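Local coordinates for glycoside hydrolase family 81 (Clostridium thermocellum, PDB 6FOP), which probably hydrolyses internal beta-1,3-linkages of glucans such as laminarin, as a glucanase of the Clostridium thermocellum cellulosome, at residues A[666-671]-A[696-701]; A[301-306]-A[662-667]. One frame throughout, in Å; residues are numbered along the deposited sequence.

Interaction 1. Residues A[666-671]-A[696-701]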
loop_
_atom_site.group_PDB
_atom_site.type_symbol
_atom_site.label_atom_id
_atom_site.label_comp_id
_atom_site.label_asym_id
_atom_site.label_seq_id
_atom_site.Cartn_x
_atom_site.Cartn_y
_atom_site.Cartn_z
ATOM N N VAL A 666 6.563 20.403 13.913
ATOM C CA VAL A 666 7.928 20.861 13.627
ATOM C C VAL A 666 8.582 19.902 12.655
ATOM O O VAL A 666 8.587 18.687 12.897
ATOM C CB VAL A 666 8.804 20.861 14.898
ATOM C CG1 VAL A 666 10.204 21.428 14.621
ATOM C CG2 VAL A 666 8.155 21.627 15.999
ATOM N N THR A 667 9.212 20.440 11.612
ATOM C CA THR A 667 9.984 19.636 10.675
ATOM C C THR A 667 11.446 20.065 10.657
ATOM O O THR A 667 11.815 21.059 11.289
ATOM C CB THR A 667 9.353 19.657 9.282
ATOM O OG1 THR A 667 9.234 21.011 8.836
ATOM C CG2 THR A 667 7.962 19.011 9.319
ATOM N N ALA A 668 12.257 19.336 9.903
ATOM C CA ALA A 668 13.693 19.586 9.831
ATOM C C ALA A 668 14.211 19.286 8.449
ATOM O O ALA A 668 13.626 18.469 7.712
ATOM C CB ALA A 668 14.456 18.755 10.863
ATOM N N ASP A 669 15.345 19.907 8.128
ATOM C CA ASP A 669 15.996 19.777 6.820
ATOM C C ASP A 669 16.968 18.588 6.711
ATOM O O ASP A 669 18.081 18.695 6.181
ATOM C CB ASP A 669 16.659 21.094 6.402
ATOM C CG ASP A 669 17.807 21.523 7.304
ATOM O OD1 ASP A 669 18.087 20.862 8.334
ATOM O OD2 ASP A 669 18.391 22.576 6.971
ATOM N N THR A 670 16.528 17.436 7.214
ATOM C CA THR A 670 17.322 16.211 7.186
ATOM C C THR A 670 16.371 15.012 7.165
ATOM O O THR A 670 15.236 15.145 7.595
ATOM C CB THR A 670 18.303 16.179 8.398
ATOM O OG1 THR A 670 19.410 15.339 8.115
ATOM C CG2 THR A 670 17.602 15.748 9.668
ATOM N N PRO A 671 16.838 13.827 6.694
ATOM C CA PRO A 671 15.863 12.724 6.584
ATOM C C PRO A 671 15.624 11.962 7.884
ATOM O O PRO A 671 14.547 11.418 8.054
ATOM C CB PRO A 671 16.462 11.783 5.543
ATOM C CG PRO A 671 17.786 12.326 5.179
ATOM C CD PRO A 671 18.008 13.654 5.818
ATOM N N VAL A 696 21.673 20.738 11.128
ATOM C CA VAL A 696 20.230 20.456 10.993
ATOM C C VAL A 696 19.464 21.593 11.623
ATOM O O VAL A 696 19.684 21.945 12.795
ATOM C CB VAL A 696 19.852 19.108 11.634
ATOM C CG1 VAL A 696 18.342 18.875 11.501
ATOM C CG2 VAL A 696 20.672 17.982 11.013
ATOM N N THR A 697 18.545 22.153 10.837
ATOM C CA THR A 697 17.717 23.263 11.255
ATOM C C THR A 697 16.268 22.840 11.267
ATOM O O THR A 697 15.787 22.265 10.291
ATOM C CB THR A 697 17.917 24.485 10.330
ATOM O OG1 THR A 697 19.314 24.827 10.296
ATOM C CG2 THR A 697 17.121 25.681 10.809
ATOM N N PHE A 698 15.582 23.115 12.374
ATOM C CA PHE A 698 14.164 22.797 12.558
ATOM C C PHE A 698 13.317 24.029 12.282
ATOM O O PHE A 698 13.785 25.169 12.376
ATOM C CB PHE A 698 13.898 22.268 13.976
ATOM C CG PHE A 698 14.568 20.938 14.259
ATOM C CD1 PHE A 698 15.928 20.877 14.608
ATOM C CD2 PHE A 698 13.859 19.758 14.209
ATOM C CE1 PHE A 698 16.544 19.665 14.840
ATOM C CE2 PHE A 698 14.461 18.546 14.466
ATOM C CZ PHE A 698 15.822 18.508 14.771
ATOM N N SER A 699 12.036 23.789 12.003
ATOM C CA SER A 699 11.135 24.877 11.603
ATOM C C SER A 699 10.814 25.866 12.724
ATOM O O SER A 699 10.325 26.979 12.470
ATOM C CB SER A 699 9.823 24.314 11.025
ATOM O OG SER A 699 9.121 23.520 11.968
ATOM N N ASP A 700 11.091 25.457 13.974
ATOM C CA ASP A 700 10.956 26.364 15.117
ATOM C C ASP A 700 12.255 27.123 15.459
ATOM O O ASP A 700 12.290 27.827 16.461
ATOM C CB ASP A 700 10.407 25.615 16.347
ATOM C CG ASP A 700 11.348 24.536 16.856
ATOM O OD1 ASP A 700 12.474 24.415 16.316
ATOM O OD2 ASP A 700 10.933 23.817 17.793
ATOM N N GLY A 701 13.283 26.997 14.625
ATOM C CA GLY A 701 14.553 27.673 14.869
ATOM C C GLY A 701 15.644 26.873 15.537
ATOM O O GLY A 701 16.801 27.294 15.545
HETATM O O HOH W 1 20.555 23.308 8.323
#
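Thr667 and Ser699 hold each other through two hydrogen bonds of different kinds. Backbone to backbone, Ser699 N donates to Thr667 O over 2.8 Å; in return Thr667 N reaches not a carbonyl but the side-chain hydroxyl, Ser699 OG, at 3.1 Å. That oxygen lies between its own backbone N and carbonyl carbon (chi1 61°), which brings it to the Thr667 amide. Two residues along, the exchange repeats with the roles changed: Asp669 N bonds to Thr697 O at 3.2 Å, and Thr697 N gives a nearly straight bond to the carboxylate, Asp669 OD1, at 2.9 Å. The amide comes from above the carboxylate plane, 36° out of it. A water spans the other carboxylate oxygen, Asp669 OD2, and Thr697 OG1.

The two backbones run antiparallel, with a single beta bridge joining Ala668 and Phe698. The loop ahead of strand 673-678 thus pairs briefly with the end of strand 694-697, just where the chain enters the type I turn Phe698-Gly701 of a beta hairpin. Asp669 centres an inverse gamma turn, closed by a weak bond from Thr670 N to Ala668 O.

Most of the apolar contacts involve Phe698. Ala668 CB sits over one face of the ring in a CH-pi contact, 3.9 Å from the centroid and offset toward the CD2-CE2 side, while Val666 CG1 lies at the edge, near the ring plane. Val675, Val686 and Tyr684 add to the surroundings of this ring. Separately, Thr670 CG2 meets Val696 CG1 at 3.7 Å, the side chains crossing at about a right angle.

Interaction 2. Residues A[301-306]-A[662-667]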
loop_
_atom_site.group_PDB
_atom_site.type_symbol
_atom_site.label_atom_id
_atom_site.label_comp_id
_atom_site.label_asym_id
_atom_site.label_seq_id
_atom_site.Cartn_x
_atom_site.Cartn_y
_atom_site.Cartn_z
ATOM N N ARG A 301 3.699 16.592 4.315
ATOM C CA ARG A 301 4.855 16.843 5.176
ATOM C C ARG A 301 5.380 15.500 5.701
ATOM O O ARG A 301 4.637 14.673 6.229
ATOM C CB ARG A 301 4.476 17.769 6.320
ATOM C CG ARG A 301 4.175 19.174 5.859
ATOM C CD ARG A 301 4.218 20.191 6.992
ATOM N NE ARG A 301 3.556 21.440 6.622
ATOM C CZ ARG A 301 4.089 22.387 5.853
ATOM N NH1 ARG A 301 5.313 22.251 5.340
ATOM N NH2 ARG A 301 3.383 23.487 5.581
ATOM N N TYR A 302 6.686 15.328 5.543
ATOM C CA TYR A 302 7.421 14.209 6.096
ATOM C C TYR A 302 7.962 14.652 7.451
ATOM O O TYR A 302 8.476 15.759 7.576
ATOM C CB TYR A 302 8.566 13.883 5.160
ATOM C CG TYR A 302 9.581 12.877 5.669
ATOM C CD1 TYR A 302 9.247 11.537 5.864
ATOM C CD2 TYR A 302 10.894 13.264 5.886
ATOM C CE1 TYR A 302 10.176 10.612 6.276
ATOM C CE2 TYR A 302 11.846 12.344 6.296
ATOM C CZ TYR A 302 11.487 11.018 6.486
ATOM O OH TYR A 302 12.430 10.104 6.883
ATOM N N HIS A 303 7.830 13.803 8.468
ATOM C CA HIS A 303 8.197 14.162 9.835
ATOM C C HIS A 303 9.436 13.462 10.350
ATOM O O HIS A 303 9.707 13.504 11.566
ATOM C CB HIS A 303 7.025 13.899 10.776
ATOM C CG HIS A 303 5.837 14.729 10.443
ATOM N ND1 HIS A 303 5.674 16.006 10.921
ATOM C CD2 HIS A 303 4.781 14.496 9.627
ATOM C CE1 HIS A 303 4.562 16.521 10.421
ATOM N NE2 HIS A 303 4.000 15.620 9.645
ATOM N N GLY A 304 10.181 12.815 9.463
ATOM C CA GLY A 304 11.414 12.132 9.834
ATOM C C GLY A 304 11.127 10.738 10.361
ATOM O O GLY A 304 10.021 10.452 10.853
ATOM N N ILE A 305 12.139 9.885 10.295
ATOM C CA ILE A 305 12.173 8.652 11.074
ATOM C C ILE A 305 13.526 8.572 11.755
ATOM O O ILE A 305 14.480 9.235 11.338
ATOM C CB ILE A 305 11.916 7.387 10.216
ATOM C CG1 ILE A 305 13.037 7.118 9.216
ATOM C CG2 ILE A 305 10.560 7.479 9.504
ATOM C CD1 ILE A 305 12.978 5.739 8.652
ATOM N N LEU A 306 13.628 7.676 12.724
ATOM C CA LEU A 306 14.920 7.367 13.342
ATOM C C LEU A 306 15.252 5.895 13.159
ATOM O O LEU A 306 14.353 5.074 13.008
ATOM C CB LEU A 306 14.907 7.689 14.825
ATOM C CG LEU A 306 14.766 9.179 15.159
ATOM C CD1 LEU A 306 14.477 9.328 16.644
ATOM C CD2 LEU A 306 16.017 9.941 14.766
ATOM N N PRO A 662 5.466 12.402 20.408
ATOM C CA PRO A 662 5.928 12.979 19.143
ATOM C C PRO A 662 5.189 14.283 18.798
ATOM O O PRO A 662 3.979 14.369 18.934
ATOM C CB PRO A 662 5.630 11.895 18.108
ATOM C CG PRO A 662 4.563 11.063 18.742
ATOM C CD PRO A 662 4.901 11.055 20.225
ATOM N N ASP A 663 5.928 15.242 18.290
ATOM C CA ASP A 663 5.403 16.565 17.967
ATOM C C ASP A 663 5.483 16.734 16.453
ATOM O O ASP A 663 6.568 16.896 15.891
ATOM C CB ASP A 663 6.224 17.638 18.674
ATOM C CG ASP A 663 5.608 19.028 18.580
ATOM O OD1 ASP A 663 4.894 19.293 17.594
ATOM O OD2 ASP A 663 5.851 19.855 19.486
ATOM N N PHE A 664 4.322 16.691 15.813
ATOM C CA PHE A 664 4.214 16.762 14.360
ATOM C C PHE A 664 4.116 18.182 13.818
ATOM O O PHE A 664 3.920 18.374 12.630
ATOM C CB PHE A 664 3.015 15.931 13.928
ATOM C CG PHE A 664 3.188 14.484 14.237
ATOM C CD1 PHE A 664 3.962 13.683 13.409
ATOM C CD2 PHE A 664 2.705 13.951 15.426
ATOM C CE1 PHE A 664 4.158 12.340 13.700
ATOM C CE2 PHE A 664 2.909 12.635 15.711
ATOM C CZ PHE A 664 3.629 11.832 14.859
ATOM N N SER A 665 4.266 19.190 14.674
ATOM C CA SER A 665 4.150 20.577 14.243
ATOM C C SER A 665 5.501 21.195 13.848
ATOM O O SER A 665 5.557 22.387 13.528
ATOM C CB SER A 665 3.491 21.418 15.329
ATOM O OG SER A 665 4.355 21.621 16.413
ATOM N N VAL A 666 6.563 20.403 13.913
ATOM C CA VAL A 666 7.928 20.861 13.627
ATOM C C VAL A 666 8.582 19.902 12.655
ATOM O O VAL A 666 8.587 18.687 12.897
ATOM C CB VAL A 666 8.804 20.861 14.898
ATOM C CG1 VAL A 666 10.204 21.428 14.621
ATOM C CG2 VAL A 666 8.155 21.627 15.999
ATOM N N THR A 667 9.212 20.440 11.612
ATOM C CA THR A 667 9.984 19.636 10.675
ATOM C C THR A 667 11.446 20.065 10.657
ATOM O O THR A 667 11.815 21.059 11.289
ATOM C CB THR A 667 9.353 19.657 9.282
ATOM O OG1 THR A 667 9.234 21.011 8.836
ATOM C CG2 THR A 667 7.962 19.011 9.319
HETATM O O HOH W 2 7.539 20.833 6.306
HETATM O O HOH W 3 7.527 16.388 13.194
#
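His303 has more of its surface buried here than any other residue, its imidazole lying against Phe664. The two rings form an edge-to-face (T-shaped) pair with centroids 5.2 Å apart and planes at 82°: Phe664 turns its edge to the histidine face, and CD1 does the touching, 3.7 Å from His303 CG. Phe664 CB adds a CH-pi contact over the histidine ring at 4.2 Å from the centroid. The Phe664 carbonyl also comes close, its O lying 3.0 Å from His303 CE1.

At the edge of the imidazole, in the ring plane, a water links His303 ND1 to the carbonyls Asp663 O and Val666 O, which helps to orient the ring.

Thr667 contributes its methyl, CG2, which stands anti to the carbonyl carbon and rests 3.7 Å from Tyr302 O. Its hydroxyl OG1, between the backbone N and the carbonyl carbon, shares a second water with Arg301 NH1. Within the same loop Asp663 forms an Asx turn, its OD1 accepting from both Ser665 N and Ser665 OG, while Asp663 OD2 is held by Arg682 and Asn677.

The contact joins the segment leaving strand 295-301 to the loop between strands 661-662 and 673-678. Tyr302 and Ile305 pack on helices 494-511 and 514-534, and Val666 touches Arg682 of strand 681-688.

How the interactions relate
The two contacts lie about 9 Å apart, centre to centre, and share Val666 and Thr667 in the loop between strands 661-662 and 673-678. Along the chain, 301-306 comes first, before helix 317-329 and the helices that follow it, and 662-667, 666-671 and 696-701 come near the C-terminus. Interaction 1 ties the loop to the hairpin of strands 694-697 and 703-706, within the C-terminal strand region. Interaction 2 joins the same loop to the chain after strand 295-301, whose Tyr302 and Ile305 pack on helices 494-511 and 514-534. A probable hydrogen bond from Tyr302 OH to Pro671 O, 2.8 Å, links the two contacts directly.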